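Local atomic coordinates of D-3-phosphoglycerate dehydrogenase-related protein (Vibrio cholerae, PDB entry 4S1V), a protein that probably catalyses the NAD-dependent oxidation of a D-2-hydroxyacid such as 3-phosphoglycerate, as a member of the D-isomer-specific 2-hydroxyacid dehydrogenases. Residues 108-113 / 160-165; 151-156 / 197-202; 174-179 / 191-196; 219-224 / 242-247. All coordinates share one frame; numbering follows the deposited sequence.

All four contacts lie in the probable NAD-binding Rossmann domain. Contacts 1 and 2 are core: every touching residue is buried, and both rest on ring and hydrocarbon packing. They use opposite faces of strand 150-153, as A163 meets I152 while F199 lies against G151 and W153. Contacts 3 and 4 are only partly buried and depend on backbone hydrogen bonds. Contact 3 pairs the edge strand 191-192 with strand 173-176, whose neighbour is the strand of contact 2, and their centres are about 6 Å apart. Contact 4 joins two loop regions, meets contact 2 through V220 and F200, and meets contact 3 through the K196-D224 salt bridge.

Contact 1 of 4, residues 108-113 / 160-165; sequences ELCWSL and QRIAQF
W111, I162 and F165 hold together helix 104-119 and helix 157-168, two helices of the Rossmann-type domain, the second of which follows what is probably the GxGxxG turn after strand 150-153. Over the short segments the helix axes approach to 9.9 Å, with 46° between their N-to-C directions. The main feature is a CH-pi contact: F165 CB sits over the W111 six-membered ring, 3.6 Å from its centroid and 11° off the ring normal. The F165 ring meets the W111 five-membered ring obliquely, with the planes at 58° and the centroids 5.2 Å apart. The edge of the F165 ring faces the backbone of helix 104-119, where CE2 lies 4.1 Å from E108 N.

I162 meets helix 104-119 with both branches. Its CG2 meets W111 CZ3 at 3.8 Å, and its CD1 reaches C110 CB, also at 3.8 Å. The E108 carboxylate turns elsewhere, accepting from L145 N and S146 N of the second subunit. F165 also stacks on F169 of that subunit, while F169 of the same chain meets W111 edge-to-face. With every touching residue buried and the closest side-chain pairs formed between carbon atoms, cohesion here comes from shape and dispersion, and the helix pair continues directly into the subunit interface.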
loop_
_atom_site.group_PDB
_atom_site.type_symbol
_atom_site.label_atom_id
_atom_site.label_comp_id
_atom_site.label_asym_id
_atom_site.label_seq_id
_atom_site.Cartn_x
_atom_site.Cartn_y
_atom_site.Cartn_z
ATOM N N GLU C 108 -7.009 -29.918 -3.810
ATOM C CA GLU C 108 -6.525 -29.234 -2.601
ATOM C C GLU C 108 -5.991 -27.823 -2.902
ATOM O O GLU C 108 -6.244 -26.888 -2.136
ATOM C CB GLU C 108 -5.455 -30.074 -1.871
ATOM C CG GLU C 108 -5.966 -31.381 -1.262
ATOM C CD GLU C 108 -5.017 -32.005 -0.236
ATOM O OE1 GLU C 108 -4.068 -31.317 0.222
ATOM O OE2 GLU C 108 -5.230 -33.193 0.131
ATOM N N LEU C 109 -5.271 -27.670 -4.017
ATOM C CA LEU C 109 -4.739 -26.365 -4.423
ATOM C C LEU C 109 -5.854 -25.379 -4.789
ATOM O O LEU C 109 -5.819 -24.219 -4.375
ATOM C CB LEU C 109 -3.725 -26.515 -5.573
ATOM C CG LEU C 109 -2.918 -25.316 -6.108
ATOM C CD1 LEU C 109 -3.753 -24.450 -7.052
ATOM C CD2 LEU C 109 -2.294 -24.474 -4.999
ATOM N N CYS C 110 -6.840 -25.850 -5.553
ATOM C CA CYS C 110 -8.005 -25.045 -5.897
ATOM C C CYS C 110 -8.646 -24.512 -4.619
ATOM O O CYS C 110 -8.982 -23.335 -4.536
ATOM C CB CYS C 110 -9.017 -25.858 -6.699
ATOM S SG CYS C 110 -10.481 -24.914 -7.192
ATOM N N TRP C 111 -8.784 -25.378 -3.614
ATOM C CA TRP C 111 -9.383 -24.964 -2.359
ATOM C C TRP C 111 -8.556 -23.943 -1.634
ATOM O O TRP C 111 -9.087 -22.991 -1.049
ATOM C CB TRP C 111 -9.665 -26.161 -1.455
ATOM C CG TRP C 111 -10.822 -25.849 -0.552
ATOM C CD1 TRP C 111 -10.810 -25.678 0.831
ATOM C CD2 TRP C 111 -12.206 -25.575 -0.961
ATOM N NE1 TRP C 111 -12.062 -25.356 1.295
ATOM C CE2 TRP C 111 -12.947 -25.282 0.269
ATOM C CE3 TRP C 111 -12.885 -25.569 -2.180
ATOM C CZ2 TRP C 111 -14.302 -24.993 0.254
ATOM C CZ3 TRP C 111 -14.254 -25.274 -2.179
ATOM C CH2 TRP C 111 -14.942 -24.996 -0.989
ATOM N N SER C 112 -7.241 -24.135 -1.667
ATOM C CA SER C 112 -6.301 -23.200 -1.066
ATOM C C SER C 112 -6.411 -21.805 -1.695
ATOM O O SER C 112 -6.300 -20.792 -0.998
ATOM C CB SER C 112 -4.873 -23.731 -1.205
ATOM O OG SER C 112 -3.946 -22.844 -0.607
ATOM N N LEU C 113 -6.631 -21.766 -3.008
ATOM C CA LEU C 113 -6.816 -20.512 -3.733
ATOM C C LEU C 113 -8.111 -19.853 -3.293
ATOM O O LEU C 113 -8.159 -18.647 -3.048
ATOM C CB LEU C 113 -6.849 -20.743 -5.255
ATOM C CG LEU C 113 -5.643 -21.299 -6.024
ATOM C CD1 LEU C 113 -5.680 -20.814 -7.468
ATOM C CD2 LEU C 113 -4.317 -20.908 -5.390
ATOM N N GLN C 160 -15.758 -33.081 -8.155
ATOM C CA GLN C 160 -16.413 -33.801 -7.054
ATOM C C GLN C 160 -15.745 -33.558 -5.707
ATOM O O GLN C 160 -16.421 -33.457 -4.678
ATOM C CB GLN C 160 -16.448 -35.304 -7.328
ATOM C CG GLN C 160 -17.599 -35.742 -8.213
ATOM C CD GLN C 160 -17.483 -37.189 -8.648
ATOM O OE1 GLN C 160 -17.440 -38.098 -7.816
ATOM N NE2 GLN C 160 -17.445 -37.411 -9.960
ATOM N N ARG C 161 -14.420 -33.471 -5.725
ATOM C CA ARG C 161 -13.654 -33.179 -4.526
ATOM C C ARG C 161 -13.898 -31.768 -4.013
ATOM O O ARG C 161 -13.990 -31.562 -2.804
ATOM C CB ARG C 161 -12.167 -33.434 -4.761
ATOM C CG ARG C 161 -11.856 -34.920 -4.818
ATOM C CD ARG C 161 -10.416 -35.230 -5.153
ATOM N NE ARG C 161 -10.303 -36.646 -5.508
ATOM C CZ ARG C 161 -9.955 -37.617 -4.670
ATOM N NH1 ARG C 161 -9.643 -37.356 -3.409
ATOM N NH2 ARG C 161 -9.901 -38.861 -5.109
ATOM N N ILE C 162 -14.013 -30.812 -4.937
ATOM C CA ILE C 162 -14.315 -29.414 -4.601
ATOM C C ILE C 162 -15.694 -29.303 -3.942
ATOM O O ILE C 162 -15.863 -28.573 -2.962
ATOM C CB ILE C 162 -14.204 -28.496 -5.848
ATOM C CG1 ILE C 162 -12.803 -28.587 -6.488
ATOM C CG2 ILE C 162 -14.525 -27.046 -5.516
ATOM C CD1 ILE C 162 -11.643 -28.387 -5.537
ATOM N N ALA C 163 -16.668 -30.037 -4.485
ATOM C CA ALA C 163 -18.019 -30.125 -3.909
ATOM C C ALA C 163 -18.010 -30.655 -2.482
ATOM O O ALA C 163 -18.671 -30.097 -1.617
ATOM C CB ALA C 163 -18.918 -30.983 -4.782
ATOM N N GLN C 164 -17.251 -31.724 -2.233
ATOM C CA GLN C 164 -17.150 -32.279 -0.882
ATOM C C GLN C 164 -16.530 -31.264 0.070
ATOM O O GLN C 164 -16.940 -31.177 1.229
ATOM C CB GLN C 164 -16.333 -33.576 -0.876
ATOM C CG GLN C 164 -17.071 -34.760 -1.477
ATOM C CD GLN C 164 -16.175 -35.945 -1.769
ATOM O OE1 GLN C 164 -14.963 -35.802 -1.973
ATOM N NE2 GLN C 164 -16.772 -37.136 -1.800
ATOM N N PHE C 165 -15.554 -30.497 -0.430
ATOM C CA PHE C 165 -14.936 -29.434 0.358
ATOM C C PHE C 165 -15.976 -28.371 0.705
ATOM O O PHE C 165 -16.142 -28.032 1.866
ATOM C CB PHE C 165 -13.715 -28.793 -0.353
ATOM C CG PHE C 165 -12.561 -29.754 -0.630
ATOM C CD1 PHE C 165 -12.378 -30.928 0.128
ATOM C CD2 PHE C 165 -11.636 -29.464 -1.633
ATOM C CE1 PHE C 165 -11.314 -31.793 -0.130
ATOM C CE2 PHE C 165 -10.566 -30.325 -1.896
ATOM C CZ PHE C 165 -10.408 -31.496 -1.145
#

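Contact 2 of 4, residues 151-156 / 197-202; sequences GIWGLG and AEFFAK
F199 brings the ring tip of helix 196-202 against the backbone of strand 150-153. Its CG is anti to the backbone N (chi1 180°), directed at the sheet. CE1 lies 3.5 Å from G151 CA, a close approach that the missing side chain of G151 allows. The same CE1 is 3.4 Å from I152 N, which sits at the ring edge near its plane; that N-H probably bonds L174 O in the sheet, so the ring edge only packs against the peptide. F199 CE2 lies 4.0 Å from W153 CB.

F200, next along the helix, leaves the backbone in a different direction, its CG anti to the carbonyl carbon (chi1 -81°), and its ring end swings back toward the strand. There F200 CE1 meets W153 CZ3 at 3.5 Å. This is an edge contact as seen from F200, because CZ3 lies near the plane of that ring, and F200 CZ in turn lies at the indole edge. L206 also touches both phenylalanines, and V220 touches F200.

Over the short segments the strand and helix axes come within 9.2 Å, with 141° between their N-to-C directions, so the helix runs roughly against the strand direction. A helix laid this way over a parallel sheet, beside a strand that leads into G154 and G156 of what is probably the GxGxxG turn, is the arrangement of a Rossmann fold, here with helix 196-202 carrying the chain across from strand 191-192 to strand 205-208.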
loop_
_atom_site.group_PDB
_atom_site.type_symbol
_atom_site.label_atom_id
_atom_site.label_comp_id
_atom_site.label_asym_id
_atom_site.label_seq_id
_atom_site.Cartn_x
_atom_site.Cartn_y
_atom_site.Cartn_z
ATOM N N GLY C 151 -20.579 -22.666 -6.872
ATOM C CA GLY C 151 -20.914 -23.126 -8.216
ATOM C C GLY C 151 -19.785 -23.897 -8.866
ATOM O O GLY C 151 -18.662 -23.408 -8.958
ATOM N N ILE C 152 -20.085 -25.111 -9.315
ATOM C CA ILE C 152 -19.097 -25.968 -9.946
ATOM C C ILE C 152 -19.539 -26.273 -11.370
ATOM O O ILE C 152 -20.647 -26.780 -11.589
ATOM C CB ILE C 152 -18.882 -27.262 -9.133
ATOM C CG1 ILE C 152 -18.484 -26.906 -7.702
ATOM C CG2 ILE C 152 -17.828 -28.158 -9.782
ATOM C CD1 ILE C 152 -18.605 -28.056 -6.736
ATOM N N TRP C 153 -18.698 -25.897 -12.335
ATOM C CA TRP C 153 -18.904 -26.271 -13.726
ATOM C C TRP C 153 -18.032 -27.459 -13.997
ATOM O O TRP C 153 -16.807 -27.334 -14.053
ATOM C CB TRP C 153 -18.550 -25.122 -14.667
ATOM C CG TRP C 153 -19.030 -25.301 -16.089
ATOM C CD1 TRP C 153 -19.231 -26.497 -16.780
ATOM C CD2 TRP C 153 -19.369 -24.241 -17.060
ATOM N NE1 TRP C 153 -19.667 -26.256 -18.062
ATOM C CE2 TRP C 153 -19.774 -24.924 -18.290
ATOM C CE3 TRP C 153 -19.387 -22.846 -17.025
ATOM C CZ2 TRP C 153 -20.169 -24.225 -19.425
ATOM C CZ3 TRP C 153 -19.778 -22.152 -18.176
ATOM C CH2 TRP C 153 -20.169 -22.828 -19.345
ATOM N N GLY C 154 -18.658 -28.630 -14.130
ATOM C CA GLY C 154 -17.945 -29.896 -14.362
ATOM C C GLY C 154 -17.725 -30.697 -13.092
ATOM O O GLY C 154 -16.924 -30.310 -12.235
ATOM N N LEU C 155 -18.417 -31.826 -12.968
ATOM C CA LEU C 155 -18.341 -32.629 -11.745
ATOM C C LEU C 155 -17.531 -33.911 -11.929
ATOM O O LEU C 155 -17.974 -34.999 -11.559
ATOM C CB LEU C 155 -19.747 -32.923 -11.185
ATOM C CG LEU C 155 -19.893 -33.191 -9.679
ATOM C CD1 LEU C 155 -19.606 -31.945 -8.850
ATOM C CD2 LEU C 155 -21.277 -33.734 -9.362
ATOM N N GLY C 156 -16.328 -33.769 -12.486
ATOM C CA GLY C 156 -15.424 -34.897 -12.688
ATOM C C GLY C 156 -14.604 -35.164 -11.444
ATOM O O GLY C 156 -14.967 -34.726 -10.348
ATOM N N ALA C 197 -27.317 -19.525 -17.503
ATOM C CA ALA C 197 -27.749 -18.214 -16.990
ATOM C C ALA C 197 -28.030 -18.244 -15.478
ATOM O O ALA C 197 -27.532 -17.398 -14.739
ATOM C CB ALA C 197 -28.951 -17.690 -17.766
ATOM N N GLU C 198 -28.796 -19.231 -15.015
ATOM C CA GLU C 198 -29.033 -19.397 -13.575
ATOM C C GLU C 198 -27.728 -19.660 -12.800
ATOM O O GLU C 198 -27.546 -19.157 -11.693
ATOM C CB GLU C 198 -30.050 -20.521 -13.317
ATOM C CG GLU C 198 -30.063 -21.029 -11.880
ATOM C CD GLU C 198 -31.177 -22.022 -11.593
ATOM O OE1 GLU C 198 -32.362 -21.628 -11.605
ATOM O OE2 GLU C 198 -30.865 -23.199 -11.325
ATOM N N PHE C 199 -26.834 -20.448 -13.391
ATOM C CA PHE C 199 -25.573 -20.822 -12.762
ATOM C C PHE C 199 -24.718 -19.592 -12.472
ATOM O O PHE C 199 -24.263 -19.414 -11.349
ATOM C CB PHE C 199 -24.826 -21.846 -13.635
ATOM C CG PHE C 199 -23.496 -22.293 -13.071
ATOM C CD1 PHE C 199 -23.429 -23.050 -11.901
ATOM C CD2 PHE C 199 -22.309 -21.981 -13.732
ATOM C CE1 PHE C 199 -22.203 -23.470 -11.400
ATOM C CE2 PHE C 199 -21.081 -22.401 -13.236
ATOM C CZ PHE C 199 -21.026 -23.141 -12.067
ATOM N N PHE C 200 -24.525 -18.727 -13.469
ATOM C CA PHE C 200 -23.740 -17.509 -13.261
ATOM C C PHE C 200 -24.418 -16.486 -12.359
ATOM O O PHE C 200 -23.741 -15.766 -11.622
ATOM C CB PHE C 200 -23.303 -16.882 -14.592
ATOM C CG PHE C 200 -22.100 -17.547 -15.189
ATOM C CD1 PHE C 200 -22.230 -18.723 -15.912
ATOM C CD2 PHE C 200 -20.828 -17.015 -15.000
ATOM C CE1 PHE C 200 -21.115 -19.361 -16.446
ATOM C CE2 PHE C 200 -19.711 -17.640 -15.534
ATOM C CZ PHE C 200 -19.857 -18.817 -16.259
ATOM N N ALA C 201 -25.749 -16.438 -12.404
ATOM C CA ALA C 201 -26.504 -15.503 -11.571
ATOM C C ALA C 201 -26.449 -15.851 -10.079
ATOM O O ALA C 201 -26.370 -14.954 -9.238
ATOM C CB ALA C 201 -27.951 -15.414 -12.046
ATOM N N LYS C 202 -26.473 -17.146 -9.762
ATOM C CA LYS C 202 -26.663 -17.608 -8.381
ATOM C C LYS C 202 -25.384 -17.994 -7.625
ATOM O O LYS C 202 -25.378 -18.034 -6.397
ATOM C CB LYS C 202 -27.671 -18.765 -8.336
ATOM C CG LYS C 202 -29.059 -18.386 -8.827
ATOM C CD LYS C 202 -30.074 -19.493 -8.585
ATOM C CE LYS C 202 -31.466 -19.040 -9.015
ATOM N NZ LYS C 202 -32.555 -19.868 -8.426
#

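Contact 3 of 4, residues 174-179 / 191-196; sequences LVWGSE and QAAADK
V175 O is approached by two groups of the neighbouring strand. A193 N donates to it at 2.9 Å with a nearly straight N-H...O angle of 169°, and A192 CA adds a weaker CA-H...O contact at 3.5 Å. V175 N turns to the same strand and donates to Q191 O at 2.8 Å, a more bent bond (137°). Thus V175 bonds to the residues flanking A192, the register of a parallel pair, in which L174 bridges Q191 and V175 bridges A192.

L174 lies on the face of the sheet shared with Q191. Its CD1 touches Q191 CB at 3.7 Å and also rests against A193 CB at 4.0 Å. At the end of its strand, W176 reaches over the turn that leads into helix 196-202. CG is anti to the backbone N (chi1 -178°). D195 C and K196 N lie over one indole face, toward its rim, K196 N 3.5 Å above the plane, and K196 CA makes a CH-pi contact, 4.0 Å from the centroid of the W176 five-membered ring. Near the ring plane, A193 O lies at the edge, 3.6 Å from W176 CZ3. The opposite end of K196 leaves the contact, as its NZ forms a salt bridge with D224. D195 sits at the N-cap of the helix, its OD1 accepting from E198 N, while W176 meets W153 edge-to-face.

Strand 173-176, helix 179-188 and strand 191-192 form a beta-alpha-beta unit, and this contact closes it by placing the short last strand at the edge of the parallel Rossmann sheet.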
loop_
_atom_site.group_PDB
_atom_site.type_symbol
_atom_site.label_atom_id
_atom_site.label_comp_id
_atom_site.label_asym_id
_atom_site.label_seq_id
_atom_site.Cartn_x
_atom_site.Cartn_y
_atom_site.Cartn_z
ATOM N N LEU C 174 -24.115 -25.923 -6.198
ATOM C CA LEU C 174 -24.868 -25.765 -7.447
ATOM C C LEU C 174 -23.982 -26.193 -8.613
ATOM O O LEU C 174 -22.842 -25.725 -8.748
ATOM C CB LEU C 174 -25.313 -24.313 -7.627
ATOM C CG LEU C 174 -26.192 -23.981 -8.838
ATOM C CD1 LEU C 174 -27.591 -24.590 -8.712
ATOM C CD2 LEU C 174 -26.287 -22.478 -9.041
ATOM N N VAL C 175 -24.500 -27.090 -9.446
ATOM C CA VAL C 175 -23.684 -27.715 -10.484
ATOM C C VAL C 175 -24.196 -27.405 -11.889
ATOM O O VAL C 175 -25.396 -27.472 -12.158
ATOM C CB VAL C 175 -23.560 -29.235 -10.257
ATOM C CG1 VAL C 175 -22.801 -29.908 -11.388
ATOM C CG2 VAL C 175 -22.887 -29.524 -8.917
ATOM N N TRP C 176 -23.266 -27.053 -12.770
ATOM C CA TRP C 176 -23.551 -26.896 -14.193
ATOM C C TRP C 176 -22.591 -27.717 -15.022
ATOM O O TRP C 176 -21.477 -28.038 -14.585
ATOM C CB TRP C 176 -23.519 -25.416 -14.594
ATOM C CG TRP C 176 -23.865 -25.203 -16.046
ATOM C CD1 TRP C 176 -23.058 -24.662 -17.043
ATOM C CD2 TRP C 176 -25.112 -25.583 -16.730
ATOM N NE1 TRP C 176 -23.707 -24.660 -18.254
ATOM C CE2 TRP C 176 -24.941 -25.199 -18.137
ATOM C CE3 TRP C 176 -26.313 -26.166 -16.330
ATOM C CZ2 TRP C 176 -25.944 -25.400 -19.084
ATOM C CZ3 TRP C 176 -27.310 -26.371 -17.291
ATOM C CH2 TRP C 176 -27.129 -25.995 -18.635
ATOM N N GLY C 177 -23.029 -28.100 -16.217
ATOM C CA GLY C 177 -22.158 -28.766 -17.185
ATOM C C GLY C 177 -22.933 -29.766 -18.017
ATOM O O GLY C 177 -24.128 -29.582 -18.279
ATOM N N SER C 178 -22.254 -30.832 -18.424
ATOM C CA SER C 178 -22.889 -31.931 -19.149
ATOM C C SER C 178 -24.061 -32.522 -18.353
ATOM O O SER C 178 -24.171 -32.321 -17.136
ATOM C CB SER C 178 -21.862 -33.023 -19.406
ATOM O OG SER C 178 -21.544 -33.662 -18.186
ATOM N N GLU C 179 -24.933 -33.247 -19.046
ATOM C CA GLU C 179 -26.001 -33.993 -18.389
ATOM C C GLU C 179 -25.423 -34.940 -17.330
ATOM O O GLU C 179 -25.962 -35.042 -16.224
ATOM C CB GLU C 179 -26.827 -34.775 -19.422
ATOM C CG GLU C 179 -28.066 -35.464 -18.859
ATOM C CD GLU C 179 -27.751 -36.700 -18.035
ATOM O OE1 GLU C 179 -26.852 -37.477 -18.428
ATOM O OE2 GLU C 179 -28.403 -36.896 -16.983
ATOM N N GLN C 191 -27.393 -29.467 -5.959
ATOM C CA GLN C 191 -28.328 -28.880 -6.916
ATOM C C GLN C 191 -27.755 -28.927 -8.326
ATOM O O GLN C 191 -26.542 -28.821 -8.513
ATOM C CB GLN C 191 -28.665 -27.435 -6.549
ATOM C CG GLN C 191 -29.127 -27.232 -5.117
ATOM C CD GLN C 191 -29.337 -25.770 -4.792
ATOM O OE1 GLN C 191 -30.229 -25.124 -5.345
ATOM N NE2 GLN C 191 -28.521 -25.236 -3.882
ATOM N N ALA C 192 -28.641 -29.104 -9.303
ATOM C CA ALA C 192 -28.311 -28.875 -10.704
ATOM C C ALA C 192 -28.936 -27.559 -11.144
ATOM O O ALA C 192 -30.135 -27.336 -10.942
ATOM C CB ALA C 192 -28.812 -30.015 -11.575
ATOM N N ALA C 193 -28.116 -26.683 -11.728
ATOM C CA ALA C 193 -28.601 -25.433 -12.299
ATOM C C ALA C 193 -29.516 -25.730 -13.485
ATOM O O ALA C 193 -29.246 -26.649 -14.263
ATOM C CB ALA C 193 -27.432 -24.551 -12.730
ATOM N N ALA C 194 -30.596 -24.958 -13.597
ATOM C CA ALA C 194 -31.567 -25.083 -14.682
ATOM C C ALA C 194 -30.919 -24.797 -16.035
ATOM O O ALA C 194 -31.200 -25.483 -17.018
ATOM C CB ALA C 194 -32.741 -24.138 -14.454
ATOM N N ASP C 195 -30.076 -23.766 -16.071
ATOM C CA ASP C 195 -29.273 -23.428 -17.248
ATOM C C ASP C 195 -28.033 -22.632 -16.834
ATOM O O ASP C 195 -27.847 -22.335 -15.647
ATOM C CB ASP C 195 -30.100 -22.674 -18.309
ATOM C CG ASP C 195 -30.790 -21.431 -17.759
ATOM O OD1 ASP C 195 -30.195 -20.708 -16.929
ATOM O OD2 ASP C 195 -31.935 -21.163 -18.178
ATOM N N LYS C 196 -27.198 -22.299 -17.819
ATOM C CA LYS C 196 -25.961 -21.546 -17.603
ATOM C C LYS C 196 -26.259 -20.170 -17.004
ATOM O O LYS C 196 -25.541 -19.712 -16.104
ATOM C CB LYS C 196 -25.167 -21.420 -18.917
ATOM C CG LYS C 196 -23.836 -20.692 -18.783
ATOM C CD LYS C 196 -23.024 -20.661 -20.076
ATOM C CE LYS C 196 -23.583 -19.685 -21.098
ATOM N NZ LYS C 196 -22.526 -19.246 -22.051
#

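Contact 4 of 4, residues 219-224 / 242-247; sequences IVTKQD and LVESGA
I219 opens the contact by laying CG2 beside the carbonyl of L242, 3.7 Å from its O. The true bond to that oxygen comes from the next residue: V220 N donates to L242 O at 2.9 Å. V220 also accepts, its O taking E244 N at 2.7 Å in an almost straight bond (174°), so the two backbones are bridged on either side of V243. The valine side chains of this bridge lie side by side, pointing the same way, with V220 CB 3.9 Å from V243 CG2; L208 also touches both valines.

T221 is the N-cap of helix 222-226 and forms a capping box with D224: D224 N donates to T221 OG1 at 3.0 Å, and T221 N donates back to D224 OD2, which it meets from 42° above the carboxylate plane. The two segments follow the C-terminal ends of neighbouring parallel strands, 205-208 and 233-236, and so join two loops at the C-terminal end of the Rossmann sheet, each running into a helix.

K222, in the first turn, gives its N-H to E244 OE1 at 2.9 Å, approached from 63° above the carboxylate plane. The helix start would favour that negative charge. K222 CB packs on A247 CB at 3.7 Å, whereas its extended chain carries NZ away to S250 and to D27 of the third subunit.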
loop_
_atom_site.group_PDB
_atom_site.type_symbol
_atom_site.label_atom_id
_atom_site.label_comp_id
_atom_site.label_asym_id
_atom_site.label_seq_id
_atom_site.Cartn_x
_atom_site.Cartn_y
_atom_site.Cartn_z
ATOM N N ILE C 219 -16.104 -21.118 -23.855
ATOM C CA ILE C 219 -17.438 -21.456 -23.352
ATOM C C ILE C 219 -17.958 -20.473 -22.283
ATOM O O ILE C 219 -19.160 -20.244 -22.180
ATOM C CB ILE C 219 -17.542 -22.933 -22.889
ATOM C CG1 ILE C 219 -19.016 -23.364 -22.836
ATOM C CG2 ILE C 219 -16.812 -23.150 -21.567
ATOM C CD1 ILE C 219 -19.238 -24.855 -22.906
ATOM N N VAL C 220 -17.054 -19.893 -21.497
ATOM C CA VAL C 220 -17.418 -18.761 -20.647
ATOM C C VAL C 220 -17.237 -17.474 -21.462
ATOM O O VAL C 220 -16.140 -17.176 -21.930
ATOM C CB VAL C 220 -16.595 -18.702 -19.333
ATOM C CG1 VAL C 220 -17.143 -17.615 -18.420
ATOM C CG2 VAL C 220 -16.601 -20.052 -18.619
ATOM N N THR C 221 -18.327 -16.732 -21.650
ATOM C CA THR C 221 -18.290 -15.469 -22.391
ATOM C C THR C 221 -18.164 -14.302 -21.422
ATOM O O THR C 221 -18.428 -14.465 -20.221
ATOM C CB THR C 221 -19.580 -15.244 -23.204
ATOM O OG1 THR C 221 -20.678 -15.023 -22.302
ATOM C CG2 THR C 221 -19.870 -16.441 -24.125
ATOM N N LYS C 222 -17.780 -13.132 -21.944
ATOM C CA LYS C 222 -17.750 -11.903 -21.151
ATOM C C LYS C 222 -19.124 -11.622 -20.541
ATOM O O LYS C 222 -19.226 -11.177 -19.396
ATOM C CB LYS C 222 -17.291 -10.704 -21.997
ATOM C CG LYS C 222 -17.107 -9.425 -21.196
ATOM C CD LYS C 222 -16.639 -8.274 -22.073
ATOM C CE LYS C 222 -16.024 -7.171 -21.231
ATOM N NZ LYS C 222 -15.357 -6.155 -22.091
ATOM N N GLN C 223 -20.172 -11.898 -21.311
ATOM C CA GLN C 223 -21.553 -11.732 -20.855
ATOM C C GLN C 223 -21.870 -12.632 -19.651
ATOM O O GLN C 223 -22.550 -12.211 -18.723
ATOM C CB GLN C 223 -22.539 -11.950 -22.017
ATOM C CG GLN C 223 -22.468 -10.879 -23.115
ATOM C CD GLN C 223 -21.441 -11.163 -24.228
ATOM O OE1 GLN C 223 -20.371 -11.754 -24.002
ATOM N NE2 GLN C 223 -21.766 -10.717 -25.442
ATOM N N ASP C 224 -21.351 -13.858 -19.658
ATOM C CA ASP C 224 -21.477 -14.766 -18.514
ATOM C C ASP C 224 -20.837 -14.175 -17.253
ATOM O O ASP C 224 -21.443 -14.193 -16.185
ATOM C CB ASP C 224 -20.848 -16.130 -18.813
ATOM C CG ASP C 224 -21.547 -16.879 -19.943
ATOM O OD1 ASP C 224 -22.766 -16.680 -20.154
ATOM O OD2 ASP C 224 -20.861 -17.687 -20.609
ATOM N N LEU C 242 -10.816 -21.554 -21.754
ATOM C CA LEU C 242 -12.244 -21.825 -21.512
ATOM C C LEU C 242 -13.049 -20.535 -21.474
ATOM O O LEU C 242 -14.259 -20.535 -21.710
ATOM C CB LEU C 242 -12.435 -22.553 -20.182
ATOM C CG LEU C 242 -11.910 -23.982 -20.058
ATOM C CD1 LEU C 242 -11.946 -24.444 -18.609
ATOM C CD2 LEU C 242 -12.707 -24.938 -20.936
ATOM N N VAL C 243 -12.360 -19.441 -21.163
ATOM C CA VAL C 243 -12.971 -18.135 -20.987
ATOM C C VAL C 243 -12.580 -17.249 -22.165
ATOM O O VAL C 243 -11.411 -17.178 -22.541
ATOM C CB VAL C 243 -12.524 -17.484 -19.657
ATOM C CG1 VAL C 243 -13.220 -16.144 -19.431
ATOM C CG2 VAL C 243 -12.792 -18.427 -18.490
ATOM N N GLU C 244 -13.580 -16.603 -22.753
ATOM C CA GLU C 244 -13.393 -15.674 -23.863
ATOM C C GLU C 244 -12.165 -14.786 -23.661
ATOM O O GLU C 244 -12.002 -14.176 -22.607
ATOM C CB GLU C 244 -14.657 -14.826 -24.015
ATOM C CG GLU C 244 -14.562 -13.711 -25.036
ATOM C CD GLU C 244 -15.745 -12.761 -24.961
ATOM O OE1 GLU C 244 -16.882 -13.222 -24.728
ATOM O OE2 GLU C 244 -15.528 -11.544 -25.132
ATOM N N SER C 245 -11.320 -14.713 -24.687
ATOM C CA SER C 245 -10.028 -14.031 -24.607
ATOM C C SER C 245 -10.123 -12.595 -24.100
ATOM O O SER C 245 -10.847 -11.777 -24.668
ATOM C CB SER C 245 -9.327 -14.054 -25.969
ATOM O OG SER C 245 -8.187 -13.215 -25.951
ATOM N N GLY C 246 -9.396 -12.312 -23.021
ATOM C CA GLY C 246 -9.342 -10.978 -22.425
ATOM C C GLY C 246 -10.503 -10.628 -21.503
ATOM O O GLY C 246 -10.442 -9.642 -20.763
ATOM N N ALA C 247 -11.565 -11.430 -21.549
ATOM C CA ALA C 247 -12.812 -11.089 -20.863
ATOM C C ALA C 247 -12.654 -11.017 -19.346
ATOM O O ALA C 247 -13.208 -10.111 -18.713
ATOM C CB ALA C 247 -13.922 -12.059 -21.247
#